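Local coordinates for GphF (Cystobacter violaceus, PDB 6MFC), which probably decarboxylates an acyl-thioester precursor to give the starter unit in polyketide biosynthesis, using a fold shared with GNAT acetyltransferases, at residues C46-A49 against P50-A53; P121-N125 against H126-S130; A94-H98 against S99-G103. All blocks are in the same frame, centred on the assembly; numbering follows the deposited sequence.

Interaction 1. Residues C46-A49 against P50-A53; sequences CWPA and PLRA
Trp47, the first residue to leave the helical conformation after helix 36-46, faces two partners of the following segment, Leu51 and Arg52. Its indole meets Leu51 at about a right angle to the direction of that side chain, with CE3 of Trp47 3.9 Å from CD2 of Leu51. At the other end of the ring, NE1 is satisfied by OD1 of Asn118, which ties the indole toward strand 111-119. The backbone O of Trp47 takes a hydrogen bond of 2.7 Å from NE of Arg52, with the donor tilted from the carbonyl plane. Arg52 reaches it because its chain runs extended from CG to NE (chi2 -166°, chi3 -174°); the same NE also makes a weak bond to Ala44 O.

Pro48 O opens a short 3-10 piece at Ala49-Pro50, in the loop between helix 36-46 and helix 55-64 of this GNAT-like fold. It accepts the N-H of Leu51 at 2.9 Å. CG of the Pro48 ring touches CD1 of Leu51 at 4.0 Å, so the two methyls of the leucine branch are shared between indole and pyrrolidine. Ala49 continues the turn, its O receiving a weak bond from Arg52 N at 3.4 Å. The guanidinium of Arg52 folds back against this backbone, with Ala49 N over the centre of one face and NH1 3.7 Å from Ala49 CB.

Interaction 2. Residues P121-N125 against H126-S130; sequences PAVRN and HDFGS
Val123 CG1 touches two rings obliquely, 3.4 Å from His126 ND1 and 3.5 Å from Phe128 CE2, beside a type I beta turn from Arg124 to Asp127. The turn joins strand 111-119 to helix 128-140, where GNAT relatives carry the loop that cradles the pyrophosphate of coenzyme A; Asp127, with positive phi, is consistent with such a loop. Val123 and Phe128 are the buried part. With chi1 at -152°, the valine turns CG1 toward both rings, while CB of His126 lies over the centre of one face of Phe128, 3.7 Å above its plane. Val79 of strand 77-87 touches Val123 and Phe128, and His74 meets the phenyl ring edge-to-face, so the apolar part packs against the sheet.

The side formed by Asn125, His126 and Asp127 is exposed and polar. Asn125 and His126 run side by side, pointing the same way with their planes 85° apart, joined by a weak bond of 3.3 Å from His126 ND1 to Asn125 OD1 at the imidazole edge. Asp127 N closes the turn on Arg124 O at 3.2 Å. In the first turn of helix 128-140, Ser130 OG donates back to Asp127 O at 3.1 Å.

Interaction 3. Residues A94-H98 against S99-G103; sequences AGARH and SELAG
Arg97 and Glu100 set two flat groups beside each other without stacking: the side chains point the same way, and guanidinium and carboxylate are turned 66° apart. Glu100 OE2 comes obliquely to the guanidinium and is 3.9 Å from Arg97 NE, a long salt bridge. Its nearer neighbour is the aliphatic stem, since Arg97 CG lies 3.4 Å away. Bends at chi2 and chi3 (-84° and -86°) curl the arginine so that this stem, rather than the charged end, lies against the carboxylate. The imidazole of His98 is the other flat group. Leu101 CD1 approaches it obliquely, 4.3 Å from ND1, while both ring nitrogens find partners beyond the turn: ND1 bonds to Tyr201 OH, whose ring meets the imidazole at an inclined angle, and NE2 to a glycerol probably from the crystallisation liquor.

The whole piece is a bend in the long loop between strand 77-87 and strand 111-119, antiparallel neighbours in the central sheet of the GNAT-like fold. A weak backbone bond from Leu101 N to Ser99 O, with the phi and psi of Glu100, fits an inverse gamma turn. One water donates to both His98 O and Ser99 O, at 3.3 and 2.8 Å, and spans the carbonyls of the two adjoining residues. On the buried side, Leu101 CD2 sits 4.1 Å from Ala96 CB, and Leu101 also touches Gln113 and Leu115 of strand 111-119.

How the interactions relate
All three are local contacts at loops or loop ends of one GNAT-like domain, yet their depth and chemistry differ. Interaction 1 is a surface contact, linking two helices by backbone bonds, proline rings and an arginine. Interaction 2 is partly buried, its valine and phenylalanine facing the sheet while polar groups lie outward, and interaction 3 is likewise part buried, combining a long salt bridge with a bridging water and an apolar leucine. Interactions 1 and 2 touch directly, Cys46 SG lying 4.1 Å from Pro121 CD, and both are tied to strand 111-119 or its end. The loop of interaction 3 precedes that strand, and its leucine packs on it; interactions 2 and 3 lie on opposite sides of the chain's centre, about 29 Å apart between centres.

Interaction 1. Residues C46-A49 against P50-A53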
loop_
_atom_site.group_PDB
_atom_site.type_symbol
_atom_site.label_atom_id
_atom_site.label_comp_id
_atom_site.label_asym_id
_atom_site.label_seq_id
_atom_site.Cartn_x
_atom_site.Cartn_y
_atom_site.Cartn_z
ATOM N N CYS A 46 -6.265 -7.135 9.609
ATOM C CA CYS A 46 -6.554 -6.451 8.355
ATOM C C CYS A 46 -6.591 -7.401 7.165
ATOM O O CYS A 46 -7.276 -7.114 6.177
ATOM C CB CYS A 46 -5.526 -5.350 8.113
ATOM S SG CYS A 46 -5.527 -4.047 9.363
ATOM N N TRP A 47 -5.886 -8.529 7.236
ATOM C CA TRP A 47 -5.761 -9.405 6.084
ATOM C C TRP A 47 -6.045 -10.852 6.462
ATOM O O TRP A 47 -5.708 -11.287 7.570
ATOM C CB TRP A 47 -4.355 -9.306 5.477
ATOM C CG TRP A 47 -3.990 -7.925 5.055
ATOM C CD1 TRP A 47 -3.313 -6.994 5.788
ATOM C CD2 TRP A 47 -4.285 -7.310 3.797
ATOM N NE1 TRP A 47 -3.166 -5.837 5.061
ATOM C CE2 TRP A 47 -3.756 -6.006 3.835
ATOM C CE3 TRP A 47 -4.947 -7.737 2.642
ATOM C CZ2 TRP A 47 -3.866 -5.124 2.761
ATOM C CZ3 TRP A 47 -5.056 -6.862 1.576
ATOM C CH2 TRP A 47 -4.518 -5.570 1.644
ATOM N N PRO A 48 -6.665 -11.616 5.566
ATOM C CA PRO A 48 -6.774 -13.061 5.780
ATOM C C PRO A 48 -5.418 -13.732 5.629
ATOM O O PRO A 48 -4.471 -13.165 5.079
ATOM C CB PRO A 48 -7.746 -13.513 4.685
ATOM C CG PRO A 48 -7.598 -12.483 3.617
ATOM C CD PRO A 48 -7.321 -11.186 4.320
ATOM N N ALA A 49 -5.346 -14.970 6.121
ATOM C CA ALA A 49 -4.078 -15.696 6.213
ATOM C C ALA A 49 -3.254 -15.694 4.929
ATOM O O ALA A 49 -2.044 -15.429 5.009
ATOM C CB ALA A 49 -4.353 -17.131 6.685
ATOM N N PRO A 50 -3.809 -15.971 3.741
ATOM C CA PRO A 50 -2.955 -16.005 2.540
ATOM C C PRO A 50 -2.343 -14.663 2.169
ATOM O O PRO A 50 -1.357 -14.645 1.420
ATOM C CB PRO A 50 -3.909 -16.496 1.441
ATOM C CG PRO A 50 -5.004 -17.190 2.168
ATOM C CD PRO A 50 -5.182 -16.408 3.428
ATOM N N LEU A 51 -2.881 -13.547 2.657
ATOM C CA LEU A 51 -2.404 -12.224 2.272
ATOM C C LEU A 51 -1.669 -11.504 3.397
ATOM O O LEU A 51 -1.439 -10.294 3.294
ATOM C CB LEU A 51 -3.567 -11.359 1.773
ATOM C CG LEU A 51 -4.150 -11.658 0.388
ATOM C CD1 LEU A 51 -5.124 -12.828 0.431
ATOM C CD2 LEU A 51 -4.820 -10.419 -0.188
ATOM N N ARG A 52 -1.291 -12.210 4.458
ATOM C CA ARG A 52 -0.604 -11.591 5.583
ATOM C C ARG A 52 0.904 -11.633 5.385
ATOM O O ARG A 52 1.461 -12.648 4.955
ATOM C CB ARG A 52 -0.958 -12.293 6.895
ATOM C CG ARG A 52 -2.430 -12.304 7.229
ATOM C CD ARG A 52 -2.648 -12.711 8.672
ATOM N NE ARG A 52 -4.064 -12.862 8.991
ATOM C CZ ARG A 52 -4.608 -13.980 9.458
ATOM N NH1 ARG A 52 -3.852 -15.047 9.676
ATOM N NH2 ARG A 52 -5.906 -14.027 9.719
ATOM N N ALA A 53 1.564 -10.525 5.706
ATOM C CA ALA A 53 3.015 -10.526 5.758
ATOM C C ALA A 53 3.490 -11.335 6.958
ATOM O O ALA A 53 2.836 -11.384 8.003
ATOM C CB ALA A 53 3.556 -9.098 5.841
#

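Interaction 2. Residues P121-N125 against H126-S130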
loop_
_atom_site.group_PDB
_atom_site.type_symbol
_atom_site.label_atom_id
_atom_site.label_comp_id
_atom_site.label_asym_id
_atom_site.label_seq_id
_atom_site.Cartn_x
_atom_site.Cartn_y
_atom_site.Cartn_z
ATOM N N PRO A 121 -9.818 -2.840 11.195
ATOM C CA PRO A 121 -11.215 -2.794 10.730
ATOM C C PRO A 121 -12.191 -2.252 11.759
ATOM O O PRO A 121 -13.294 -1.838 11.383
ATOM C CB PRO A 121 -11.520 -4.259 10.390
ATOM C CG PRO A 121 -10.184 -4.868 10.116
ATOM C CD PRO A 121 -9.229 -4.182 11.049
ATOM N N ALA A 122 -11.829 -2.241 13.042
ATOM C CA ALA A 122 -12.714 -1.718 14.074
ATOM C C ALA A 122 -12.687 -0.198 14.172
ATOM O O ALA A 122 -13.519 0.372 14.885
ATOM C CB ALA A 122 -12.353 -2.322 15.432
ATOM N N VAL A 123 -11.764 0.469 13.478
ATOM C CA VAL A 123 -11.643 1.921 13.560
ATOM C C VAL A 123 -11.794 2.527 12.170
ATOM O O VAL A 123 -11.095 3.482 11.817
ATOM C CB VAL A 123 -10.300 2.332 14.194
ATOM C CG1 VAL A 123 -10.429 3.675 14.895
ATOM C CG2 VAL A 123 -9.811 1.266 15.162
ATOM N N ARG A 124 -12.710 1.977 11.369
ATOM C CA ARG A 124 -12.904 2.490 10.017
ATOM C C ARG A 124 -13.696 3.790 10.006
ATOM O O ARG A 124 -13.476 4.637 9.132
ATOM C CB ARG A 124 -13.600 1.441 9.144
ATOM C CG ARG A 124 -12.773 0.190 8.899
ATOM C CD ARG A 124 -11.354 0.543 8.477
ATOM N NE ARG A 124 -10.535 -0.646 8.263
ATOM C CZ ARG A 124 -10.167 -1.098 7.069
ATOM N NH1 ARG A 124 -10.536 -0.454 5.969
ATOM N NH2 ARG A 124 -9.421 -2.191 6.973
ATOM N N ASN A 125 -14.610 3.971 10.961
ATOM C CA ASN A 125 -15.417 5.185 10.991
ATOM C C ASN A 125 -14.595 6.420 11.337
ATOM O O ASN A 125 -15.055 7.540 11.091
ATOM C CB ASN A 125 -16.569 5.033 11.987
ATOM C CG ASN A 125 -16.089 4.792 13.404
ATOM O OD1 ASN A 125 -15.190 3.985 13.640
ATOM N ND2 ASN A 125 -16.688 5.495 14.360
ATOM N N HIS A 126 -13.397 6.245 11.898
ATOM C CA HIS A 126 -12.539 7.374 12.226
ATOM C C HIS A 126 -11.829 7.956 11.012
ATOM O O HIS A 126 -11.174 8.996 11.144
ATOM C CB HIS A 126 -11.498 6.961 13.269
ATOM C CG HIS A 126 -12.028 6.916 14.667
ATOM N ND1 HIS A 126 -12.903 5.944 15.102
ATOM C CD2 HIS A 126 -11.808 7.726 15.730
ATOM C CE1 HIS A 126 -13.197 6.156 16.373
ATOM N NE2 HIS A 126 -12.546 7.232 16.777
ATOM N N ASP A 127 -11.943 7.317 9.846
ATOM C CA ASP A 127 -11.273 7.765 8.624
ATOM C C ASP A 127 -9.764 7.886 8.830
ATOM O O ASP A 127 -9.115 8.785 8.292
ATOM C CB ASP A 127 -11.863 9.084 8.117
ATOM C CG ASP A 127 -13.308 8.943 7.672
ATOM O OD1 ASP A 127 -13.877 7.845 7.840
ATOM O OD2 ASP A 127 -13.873 9.928 7.151
ATOM N N PHE A 128 -9.202 6.969 9.622
ATOM C CA PHE A 128 -7.764 6.965 9.862
ATOM C C PHE A 128 -6.968 6.594 8.619
ATOM O O PHE A 128 -5.787 6.947 8.526
ATOM C CB PHE A 128 -7.422 6.001 10.999
ATOM C CG PHE A 128 -7.649 6.570 12.370
ATOM C CD1 PHE A 128 -7.690 7.941 12.571
ATOM C CD2 PHE A 128 -7.809 5.732 13.463
ATOM C CE1 PHE A 128 -7.893 8.465 13.837
ATOM C CE2 PHE A 128 -8.011 6.252 14.728
ATOM C CZ PHE A 128 -8.054 7.618 14.914
ATOM N N GLY A 129 -7.583 5.888 7.668
ATOM C CA GLY A 129 -6.865 5.507 6.460
ATOM C C GLY A 129 -6.399 6.707 5.659
ATOM O O GLY A 129 -5.235 6.793 5.263
ATOM N N SER A 130 -7.306 7.655 5.414
ATOM C CA SER A 130 -6.938 8.867 4.696
ATOM C C SER A 130 -5.962 9.727 5.485
ATOM O O SER A 130 -5.225 10.516 4.884
ATOM C CB SER A 130 -8.189 9.677 4.357
ATOM O OG SER A 130 -8.855 10.097 5.535
#

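Interaction 3. Residues A94-H98 against S99-G103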
loop_
_atom_site.group_PDB
_atom_site.type_symbol
_atom_site.label_atom_id
_atom_site.label_comp_id
_atom_site.label_asym_id
_atom_site.label_seq_id
_atom_site.Cartn_x
_atom_site.Cartn_y
_atom_site.Cartn_z
ATOM N N ALA A 94 8.136 -2.370 -12.817
ATOM C CA ALA A 94 7.738 -3.168 -13.969
ATOM C C ALA A 94 8.120 -4.628 -13.754
ATOM O O ALA A 94 9.292 -4.942 -13.523
ATOM C CB ALA A 94 8.387 -2.626 -15.239
ATOM N N GLY A 95 7.132 -5.514 -13.825
ATOM C CA GLY A 95 7.396 -6.939 -13.698
ATOM C C GLY A 95 7.925 -7.350 -12.342
ATOM O O GLY A 95 8.755 -8.264 -12.249
ATOM N N ALA A 96 7.464 -6.692 -11.286
ATOM C CA ALA A 96 7.905 -6.970 -9.929
ATOM C C ALA A 96 6.931 -7.915 -9.240
ATOM O O ALA A 96 5.716 -7.821 -9.433
ATOM C CB ALA A 96 8.034 -5.676 -9.123
ATOM N N ARG A 97 7.471 -8.830 -8.441
ATOM C CA ARG A 97 6.668 -9.722 -7.622
ATOM C C ARG A 97 6.484 -9.124 -6.231
ATOM O O ARG A 97 7.288 -8.314 -5.767
ATOM C CB ARG A 97 7.321 -11.102 -7.525
ATOM C CG ARG A 97 7.566 -11.762 -8.872
ATOM C CD ARG A 97 6.329 -12.477 -9.390
ATOM N NE ARG A 97 6.227 -13.835 -8.863
ATOM C CZ ARG A 97 5.396 -14.761 -9.332
ATOM N NH1 ARG A 97 4.588 -14.480 -10.347
ATOM N NH2 ARG A 97 5.375 -15.971 -8.790
ATOM N N HIS A 98 5.396 -9.530 -5.569
ATOM C CA HIS A 98 5.098 -9.001 -4.240
ATOM C C HIS A 98 6.143 -9.439 -3.223
ATOM O O HIS A 98 6.552 -8.649 -2.362
ATOM C CB HIS A 98 3.703 -9.449 -3.798
ATOM C CG HIS A 98 3.253 -8.846 -2.504
ATOM N ND1 HIS A 98 3.175 -7.485 -2.308
ATOM C CD2 HIS A 98 2.854 -9.419 -1.344
ATOM C CE1 HIS A 98 2.749 -7.243 -1.081
ATOM N NE2 HIS A 98 2.547 -8.400 -0.474
ATOM N N SER A 99 6.581 -10.695 -3.302
ATOM C CA SER A 99 7.530 -11.211 -2.326
ATOM C C SER A 99 8.948 -10.723 -2.590
ATOM O O SER A 99 9.721 -10.534 -1.645
ATOM C CB SER A 99 7.488 -12.740 -2.322
ATOM O OG SER A 99 7.606 -13.252 -3.636
ATOM N N GLU A 100 9.302 -10.506 -3.852
ATOM C CA GLU A 100 10.667 -10.147 -4.234
ATOM C C GLU A 100 10.799 -8.635 -4.411
ATOM O O GLU A 100 11.203 -8.137 -5.462
ATOM C CB GLU A 100 11.062 -10.885 -5.510
ATOM C CG GLU A 100 10.367 -12.223 -5.697
ATOM C CD GLU A 100 10.602 -12.806 -7.078
ATOM O OE1 GLU A 100 11.501 -12.309 -7.788
ATOM O OE2 GLU A 100 9.886 -13.756 -7.457
ATOM N N LEU A 101 10.455 -7.893 -3.356
ATOM C CA LEU A 101 10.434 -6.438 -3.423
ATOM C C LEU A 101 11.611 -5.755 -2.744
ATOM O O LEU A 101 11.863 -4.581 -3.032
ATOM C CB LEU A 101 9.138 -5.888 -2.807
ATOM C CG LEU A 101 7.891 -5.901 -3.694
ATOM C CD1 LEU A 101 6.735 -5.207 -2.991
ATOM C CD2 LEU A 101 8.177 -5.249 -5.039
ATOM N N ALA A 102 12.330 -6.444 -1.853
ATOM C CA ALA A 102 13.407 -5.784 -1.121
ATOM C C ALA A 102 14.540 -5.353 -2.043
ATOM O O ALA A 102 15.240 -4.377 -1.748
ATOM C CB ALA A 102 13.938 -6.701 -0.020
ATOM N N GLY A 103 14.730 -6.055 -3.164
ATOM C CA GLY A 103 15.813 -5.735 -4.080
ATOM C C GLY A 103 15.689 -4.380 -4.746
ATOM O O GLY A 103 16.679 -3.877 -5.289
HETATM O O HOH W 1 9.006 -8.205 -0.237
#